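Local coordinates for protein putative cathepsin d (Ixodes ricinus, PDB 5N7Q) that probably acts as an aspartic endopeptidase of the peptidase A1 (pepsin-like) family and is held here in complex with the inhibitor pepstatin A, at residues Trp197-Asp202 with Phe272-Lys277; Cys222-Asp227 with Trp312-Val317; Ser231-Pro236 with Ser300-Leu305. All coordinates share one frame; numbering follows the deposited sequence. Where two conformers were deposited one is given.

Interaction 1 of 3, residues Trp197-Asp202 with Phe272-Lys277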
# COMPACT_ATOMS: atom_id res chain seq x y z
N TRP A 197 8.92 -4.91 -0.68
CA TRP A 197 8.56 -6.31 -0.81
C TRP A 197 8.62 -6.69 -2.29
O TRP A 197 7.62 -6.64 -3.00
CB TRP A 197 7.18 -6.55 -0.21
CG TRP A 197 7.21 -6.53 1.29
CD1 TRP A 197 6.98 -5.46 2.13
CD2 TRP A 197 7.47 -7.65 2.15
NE1 TRP A 197 7.08 -5.86 3.44
CE2 TRP A 197 7.36 -7.20 3.47
CE3 TRP A 197 7.75 -9.01 1.92
CZ2 TRP A 197 7.53 -8.05 4.56
CZ3 TRP A 197 7.93 -9.84 2.97
CH2 TRP A 197 7.79 -9.36 4.30
N GLN A 198 9.84 -6.94 -2.76
CA GLN A 198 10.17 -7.03 -4.18
C GLN A 198 10.43 -8.47 -4.60
O GLN A 198 11.00 -9.25 -3.82
CB GLN A 198 11.40 -6.16 -4.46
CG GLN A 198 11.75 -5.96 -5.93
CD GLN A 198 12.80 -4.90 -6.13
OE1 GLN A 198 12.82 -3.87 -5.44
NE2 GLN A 198 13.69 -5.14 -7.08
N PHE A 199 10.04 -8.81 -5.81
CA PHE A 199 10.16 -10.18 -6.33
C PHE A 199 10.13 -10.18 -7.84
O PHE A 199 9.84 -9.17 -8.47
CB PHE A 199 9.02 -11.07 -5.76
CG PHE A 199 7.67 -10.46 -5.91
CD1 PHE A 199 6.93 -10.65 -7.07
CD2 PHE A 199 7.15 -9.62 -4.93
CE1 PHE A 199 5.68 -10.05 -7.23
CE2 PHE A 199 5.91 -9.03 -5.09
CZ PHE A 199 5.18 -9.23 -6.24
N HIS A 200 10.43 -11.36 -8.39
CA HIS A 200 10.44 -11.56 -9.85
C HIS A 200 9.07 -11.99 -10.36
O HIS A 200 8.38 -12.84 -9.79
CB HIS A 200 11.49 -12.62 -10.18
CG HIS A 200 11.63 -12.90 -11.64
ND1 HIS A 200 12.24 -12.03 -12.51
CD2 HIS A 200 11.24 -13.96 -12.39
CE1 HIS A 200 12.22 -12.53 -13.73
NE2 HIS A 200 11.60 -13.69 -13.68
N VAL A 201 8.67 -11.37 -11.48
CA VAL A 201 7.47 -11.71 -12.24
C VAL A 201 7.88 -12.34 -13.59
O VAL A 201 8.84 -11.87 -14.22
CB VAL A 201 6.59 -10.46 -12.44
CG1 VAL A 201 5.48 -10.71 -13.44
CG2 VAL A 201 6.05 -10.00 -11.08
N ASP A 202 7.15 -13.37 -13.99
CA ASP A 202 7.48 -14.12 -15.22
C ASP A 202 6.95 -13.46 -16.47
O ASP A 202 7.58 -13.62 -17.51
CB ASP A 202 6.92 -15.53 -15.17
CG ASP A 202 7.43 -16.35 -13.99
OD1 ASP A 202 8.52 -16.08 -13.47
OD2 ASP A 202 6.70 -17.28 -13.57
N PHE A 272 -1.00 -11.49 -14.75
CA PHE A 272 0.37 -11.49 -14.23
C PHE A 272 0.73 -12.91 -13.88
O PHE A 272 -0.04 -13.61 -13.21
CB PHE A 272 0.49 -10.62 -12.97
CG PHE A 272 0.40 -9.16 -13.26
CD1 PHE A 272 -0.84 -8.58 -13.54
CD2 PHE A 272 1.54 -8.36 -13.30
CE1 PHE A 272 -0.92 -7.24 -13.86
CE2 PHE A 272 1.46 -7.02 -13.63
CZ PHE A 272 0.23 -6.46 -13.91
N THR A 273 1.86 -13.39 -14.40
CA THR A 273 2.32 -14.74 -14.12
C THR A 273 3.43 -14.64 -13.08
O THR A 273 4.44 -13.99 -13.30
CB THR A 273 2.81 -15.46 -15.38
OG1 THR A 273 1.70 -15.59 -16.30
CG2 THR A 273 3.33 -16.87 -15.01
N ILE A 274 3.23 -15.30 -11.94
CA ILE A 274 4.14 -15.22 -10.81
C ILE A 274 4.33 -16.62 -10.29
O ILE A 274 3.36 -17.34 -10.06
CB ILE A 274 3.55 -14.32 -9.67
CG1 ILE A 274 3.11 -12.95 -10.23
CG2 ILE A 274 4.57 -14.20 -8.54
CD1 ILE A 274 2.34 -12.10 -9.22
N SER A 275 5.58 -17.04 -10.16
CA SER A 275 5.91 -18.43 -9.79
C SER A 275 5.21 -19.46 -10.68
O SER A 275 4.79 -20.53 -10.23
CB SER A 275 5.65 -18.68 -8.29
OG SER A 275 6.54 -17.89 -7.50
N GLY A 276 5.08 -19.12 -11.97
CA GLY A 276 4.47 -20.00 -12.94
C GLY A 276 2.97 -20.06 -12.97
O GLY A 276 2.41 -20.74 -13.83
N LYS A 277 2.30 -19.36 -12.05
CA LYS A 277 0.85 -19.36 -11.96
C LYS A 277 0.29 -18.04 -12.48
O LYS A 277 0.87 -16.96 -12.27
CB LYS A 277 0.40 -19.58 -10.53
CG LYS A 277 -1.11 -19.63 -10.40
CD LYS A 277 -1.57 -20.12 -9.05
CE LYS A 277 -3.08 -20.10 -8.97
NZ LYS A 277 -3.73 -21.17 -9.78
O HOH W 1 7.78 -15.30 -10.68

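Interaction 2 of 3, residues Cys222-Asp227 with Trp312-Val317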
# COMPACT_ATOMS: atom_id res chain seq x y z
N CYS A 222 10.48 -9.74 -15.32
CA CYS A 222 10.60 -8.39 -14.78
C CYS A 222 10.53 -8.45 -13.27
O CYS A 222 10.29 -9.51 -12.72
CB CYS A 222 9.49 -7.48 -15.36
SG CYS A 222 7.84 -8.13 -15.16
N GLU A 223 10.74 -7.30 -12.63
CA GLU A 223 10.72 -7.17 -11.16
C GLU A 223 9.44 -6.41 -10.79
O GLU A 223 8.94 -5.58 -11.57
CB GLU A 223 11.96 -6.41 -10.60
CG GLU A 223 13.33 -7.13 -10.56
CD GLU A 223 13.52 -8.15 -9.41
OE1 GLU A 223 13.87 -7.80 -8.22
OE2 GLU A 223 13.41 -9.35 -9.76
N ALA A 224 8.91 -6.69 -9.60
CA ALA A 224 7.71 -6.05 -9.09
C ALA A 224 7.79 -5.93 -7.58
O ALA A 224 8.58 -6.60 -6.93
CB ALA A 224 6.47 -6.86 -9.44
N ILE A 225 6.93 -5.10 -7.01
CA ILE A 225 6.73 -5.02 -5.54
C ILE A 225 5.25 -5.15 -5.22
O ILE A 225 4.40 -4.79 -6.06
CB ILE A 225 7.34 -3.72 -4.92
CG1 ILE A 225 6.50 -2.47 -5.26
CG2 ILE A 225 8.79 -3.55 -5.39
CD1 ILE A 225 6.95 -1.19 -4.57
N ALA A 226 4.94 -5.61 -4.03
CA ALA A 226 3.58 -5.62 -3.51
C ALA A 226 3.42 -4.43 -2.58
O ALA A 226 4.06 -4.38 -1.54
CB ALA A 226 3.29 -6.91 -2.80
N ASP A 227 2.62 -3.44 -2.97
CA ASP A 227 2.54 -2.16 -2.24
C ASP A 227 1.11 -1.77 -1.91
O ASP A 227 0.40 -1.23 -2.74
CB ASP A 227 3.19 -1.04 -3.02
CG ASP A 227 3.25 0.24 -2.25
OD1 ASP A 227 2.86 0.26 -1.06
OD2 ASP A 227 3.71 1.25 -2.83
N TRP A 312 7.40 -3.09 -11.66
CA TRP A 312 5.97 -2.91 -11.57
C TRP A 312 5.59 -2.82 -10.11
O TRP A 312 6.06 -3.62 -9.28
CB TRP A 312 5.24 -4.11 -12.17
CG TRP A 312 5.46 -4.29 -13.67
CD1 TRP A 312 6.58 -4.77 -14.28
CD2 TRP A 312 4.51 -4.01 -14.72
NE1 TRP A 312 6.40 -4.82 -15.65
CE2 TRP A 312 5.14 -4.35 -15.95
CE3 TRP A 312 3.20 -3.52 -14.75
CZ2 TRP A 312 4.50 -4.19 -17.18
CZ3 TRP A 312 2.57 -3.36 -15.97
CH2 TRP A 312 3.22 -3.72 -17.17
N ILE A 313 4.76 -1.86 -9.78
CA ILE A 313 4.19 -1.80 -8.43
C ILE A 313 2.79 -2.40 -8.48
O ILE A 313 1.90 -1.85 -9.17
CB ILE A 313 4.13 -0.38 -7.85
CG1 ILE A 313 5.52 0.27 -7.75
CG2 ILE A 313 3.46 -0.43 -6.48
CD1 ILE A 313 5.51 1.73 -7.29
N LEU A 314 2.60 -3.51 -7.79
CA LEU A 314 1.30 -4.15 -7.65
C LEU A 314 0.61 -3.55 -6.43
O LEU A 314 0.89 -3.91 -5.30
CB LEU A 314 1.48 -5.67 -7.54
CG LEU A 314 2.21 -6.36 -8.70
CD1 LEU A 314 2.17 -7.86 -8.56
CD2 LEU A 314 1.61 -5.94 -10.03
N GLY A 315 -0.24 -2.57 -6.67
CA GLY A 315 -1.00 -1.88 -5.65
C GLY A 315 -2.37 -2.49 -5.46
O GLY A 315 -2.58 -3.67 -5.76
N ASP A 316 -3.30 -1.69 -4.93
CA ASP A 316 -4.58 -2.18 -4.44
C ASP A 316 -5.41 -2.85 -5.54
O ASP A 316 -6.19 -3.76 -5.28
CB ASP A 316 -5.39 -1.07 -3.78
CG ASP A 316 -4.67 -0.37 -2.63
OD1 ASP A 316 -3.78 -1.01 -2.00
OD2 ASP A 316 -5.01 0.82 -2.35
N VAL A 317 -5.26 -2.41 -6.79
CA VAL A 317 -5.93 -3.10 -7.91
C VAL A 317 -5.64 -4.60 -7.93
O VAL A 317 -6.53 -5.42 -8.21
CB VAL A 317 -5.54 -2.43 -9.25
CG1 VAL A 317 -5.77 -3.37 -10.42
CG2 VAL A 317 -6.30 -1.14 -9.41

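Interaction 3 of 3, residues Ser231-Pro236 with Ser300-Leu305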
# COMPACT_ATOMS: atom_id res chain seq x y z
N SER A 231 -2.46 2.85 -5.12
CA SER A 231 -3.84 2.54 -5.49
C SER A 231 -3.94 1.59 -6.68
O SER A 231 -4.77 0.67 -6.72
CB SER A 231 -4.56 3.82 -5.89
OG SER A 231 -4.53 4.78 -4.83
N LEU A 232 -3.15 1.87 -7.71
CA LEU A 232 -3.26 1.20 -9.00
C LEU A 232 -2.14 0.18 -9.17
O LEU A 232 -1.54 -0.28 -8.19
CB LEU A 232 -3.29 2.26 -10.13
CG LEU A 232 -4.36 3.33 -10.00
CD1 LEU A 232 -4.31 4.22 -11.25
CD2 LEU A 232 -5.76 2.77 -9.77
N ILE A 233 -1.90 -0.23 -10.41
CA ILE A 233 -0.70 -0.96 -10.79
C ILE A 233 0.14 0.02 -11.58
O ILE A 233 -0.37 0.65 -12.52
CB ILE A 233 -1.02 -2.23 -11.59
CG1 ILE A 233 -1.73 -3.23 -10.69
CG2 ILE A 233 0.24 -2.81 -12.25
CD1 ILE A 233 -2.29 -4.43 -11.38
N THR A 234 1.40 0.15 -11.22
CA THR A 234 2.33 0.98 -11.99
C THR A 234 3.27 0.06 -12.72
O THR A 234 3.51 -1.07 -12.30
CB THR A 234 3.13 2.00 -11.18
OG1 THR A 234 4.22 1.37 -10.49
CG2 THR A 234 2.24 2.70 -10.12
N GLY A 235 3.78 0.55 -13.84
CA GLY A 235 4.80 -0.17 -14.58
C GLY A 235 5.73 0.73 -15.37
O GLY A 235 5.50 1.93 -15.45
N PRO A 236 6.75 0.13 -15.99
CA PRO A 236 7.62 0.88 -16.89
C PRO A 236 6.76 1.62 -17.93
O PRO A 236 5.91 0.98 -18.56
CB PRO A 236 8.46 -0.23 -17.56
CG PRO A 236 8.48 -1.34 -16.56
CD PRO A 236 7.10 -1.31 -15.96
N SER A 300 -8.00 3.80 -16.16
CA SER A 300 -7.27 2.58 -16.32
C SER A 300 -6.39 2.35 -15.09
O SER A 300 -5.62 3.23 -14.72
CB SER A 300 -6.37 2.66 -17.53
OG SER A 300 -5.51 1.53 -17.55
N GLY A 301 -6.47 1.17 -14.53
CA GLY A 301 -5.66 0.82 -13.38
C GLY A 301 -4.21 0.48 -13.68
O GLY A 301 -3.53 -0.03 -12.80
N PHE A 302 -3.75 0.76 -14.89
CA PHE A 302 -2.34 0.61 -15.25
C PHE A 302 -1.77 1.95 -15.59
O PHE A 302 -2.18 2.56 -16.59
CB PHE A 302 -2.14 -0.40 -16.39
CG PHE A 302 -2.85 -1.68 -16.15
CD1 PHE A 302 -2.30 -2.64 -15.33
CD2 PHE A 302 -4.09 -1.91 -16.71
CE1 PHE A 302 -2.99 -3.81 -15.08
CE2 PHE A 302 -4.78 -3.07 -16.48
CZ PHE A 302 -4.23 -4.03 -15.64
N MET A 303 -0.84 2.45 -14.78
CA MET A 303 -0.23 3.75 -14.94
C MET A 303 1.30 3.64 -15.03
O MET A 303 1.92 2.77 -14.43
CB MET A 303 -0.66 4.68 -13.81
CG MET A 303 -0.29 4.21 -12.43
SD MET A 303 -0.60 5.44 -11.14
CE MET A 303 0.83 6.49 -11.24
N GLY A 304 1.92 4.56 -15.74
CA GLY A 304 3.37 4.54 -15.92
C GLY A 304 4.11 5.20 -14.76
O GLY A 304 3.67 6.25 -14.26
N LEU A 305 5.20 4.57 -14.32
CA LEU A 305 6.06 5.15 -13.28
C LEU A 305 7.48 4.63 -13.48
O LEU A 305 7.73 3.43 -13.39
CB LEU A 305 5.55 4.85 -11.87
CG LEU A 305 6.40 5.44 -10.74
CD1 LEU A 305 6.54 6.95 -10.82
CD2 LEU A 305 5.86 5.06 -9.37
O HOH W 2 6.49 1.31 -11.93

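Interaction 1 of 3, residues Trp197-Asp202 with Phe272-Lys277
At the type I' turn from Ile274 to Lys277, which closes the hairpin of strands 270-274 and 277-281, Gly276 N donates to Asp202 OD2 over 2.9 Å. The carboxylate oxygen is met nearly in line with its C-O bond, although the bond bends to 144° at the hydrogen. Asp202 also binds through its main chain, its N giving a 2.9 Å bond to Thr273 O. A chi1 of -59° sets CG beside the backbone N. OD2 also passes 3.7 Å from Thr273 CG2. Both strands belong to the C-terminal lobe of the pepsin-like fold. Their short axes run at 108° to each other, and between the two segments the bond from Asp202 N is the single backbone-to-backbone link. A water between Asp202 and the turn accepts from Ser275 N and donates to His200 O at 2.7 Å, with a weak third bond to Asp202 OD1. On the buried side Val201 uses both methyls: CG1 lies 3.4 Å from Thr273 O, and CG2 lies 4.3 Å from Ile274 CG1. Farther back along the strand, Phe199 CE1 approaches Ile274 CD1 obliquely at 4.4 Å, while the same ring packs on Val189 of strand 187-190.

Interaction 2 of 3, residues Cys222-Asp227 with Trp312-Val317
Asp227 OD2 is gripped by Thr230 OG1 and by a modified side chain of the bound inhibitor, while its CB rests 3.5 Å from Ile313 CG2. The other oxygen, OD1, accepts from Gly229 N and lies close to Asp36 OD1; Asp36 and Asp227 are the predicted catalytic aspartates of this pepsin-like enzyme. The surrounding strands form the psi-shaped motif of this family: strand 312-314 pairs in parallel with 222-226, which leads into the Asp227 loop, and antiparallel with 233-235, which follows that loop. Evidence for the parallel register is a run of alternating bonds. Trp312 N donates to Glu223 O, Ile225 N reaches Trp312 O at 2.8 Å, and Leu314 N reaches Ile225 O at 2.8 Å. The last, Asp227 N to Leu314 O, is 2.9 Å long and almost straight at 177°, so it ties the aspartate's own backbone to the central strand. Asp227 CG is anti to the backbone N (chi1 -174°), and the side chain lies alongside that of Ile313. Ile225 is on the same sheet face as Ile313, its CD1 touching Ile313 CG1 at 3.8 Å. On the reverse face, Ala224 CB meets Trp312 CB at 4.1 Å. Cys222 SG, disulfide-bonded to Cys218, makes an oblique sulfur-aromatic contact, 3.6 Å from Trp312 NE1 and 53° off the normal from the five-membered ring's centroid.

Interaction 3 of 3, residues Ser231-Pro236 with Ser300-Leu305
Thr234 lies alongside both Met303 and Leu305, and each atom of its side chain has a neighbour. CB sits 3.6 Å from Met303 O and 3.8 Å from Leu305 CB. From there the methyl CG2 turns to the methionine, touching Met303 CG at 3.7 Å and then SD. The hydroxyl, placed between the backbone N and carbonyl carbon (chi1 78°), takes the other branch: OG1 donates to a water at 2.7 Å, which in turn donates to Leu305 O at 2.9 Å. OG1 also receives a weak bond from Ile313 N. The backbones behind these side chains are parallel strands in the C-terminal lobe of the pepsin-like fold; the axes of 233-235 and 302-304 diverge by 38°. Alternating bonds link them, from Ile233 N to Gly301 O, from Met303 N to Ile233 O at 2.9 Å, from Gly235 N to Met303 O and from Leu305 N to Gly235 O. Leu232 crosses the methionine at about a right angle, with CD1 3.9 Å from Met303 SD. The opposite face carries Ile233 and Phe302 side by side, Ile233 CD1 to Phe302 CE1 at 3.8 Å. Ser231 hydrogen-bonds to the inhibitor backbone through OG and its main chain. Main-chain bonds thus set the register, and to Ser231's polar hold on the ligand Leu232, Met303 and Leu305 add apolar packing.

All three contacts lie in the C-terminal lobe and reach the same sheet system, but at different depths. Interactions 2 and 3 are buried parallel strand pairs, their centres about 9 Å apart; they meet where Ile313 O probably hydrogen-bonds to Thr234 N, strand 312-314 being the shared neighbour. Interaction 1 is only partly buried and sits at the outer side, joined to interaction 2 by a probable hydrogen bond from Val201 N to Cys222 O. Its centre is about 17 Å from that of interaction 3, although Phe272 still packs on Ile233 and Phe302. The chemistry follows this placement: a carboxylate and a water at the hairpin, backbone bonds and a buried, inhibitor-bound aspartate in interaction 2, and largely apolar ligand-lining side chains in interaction 3.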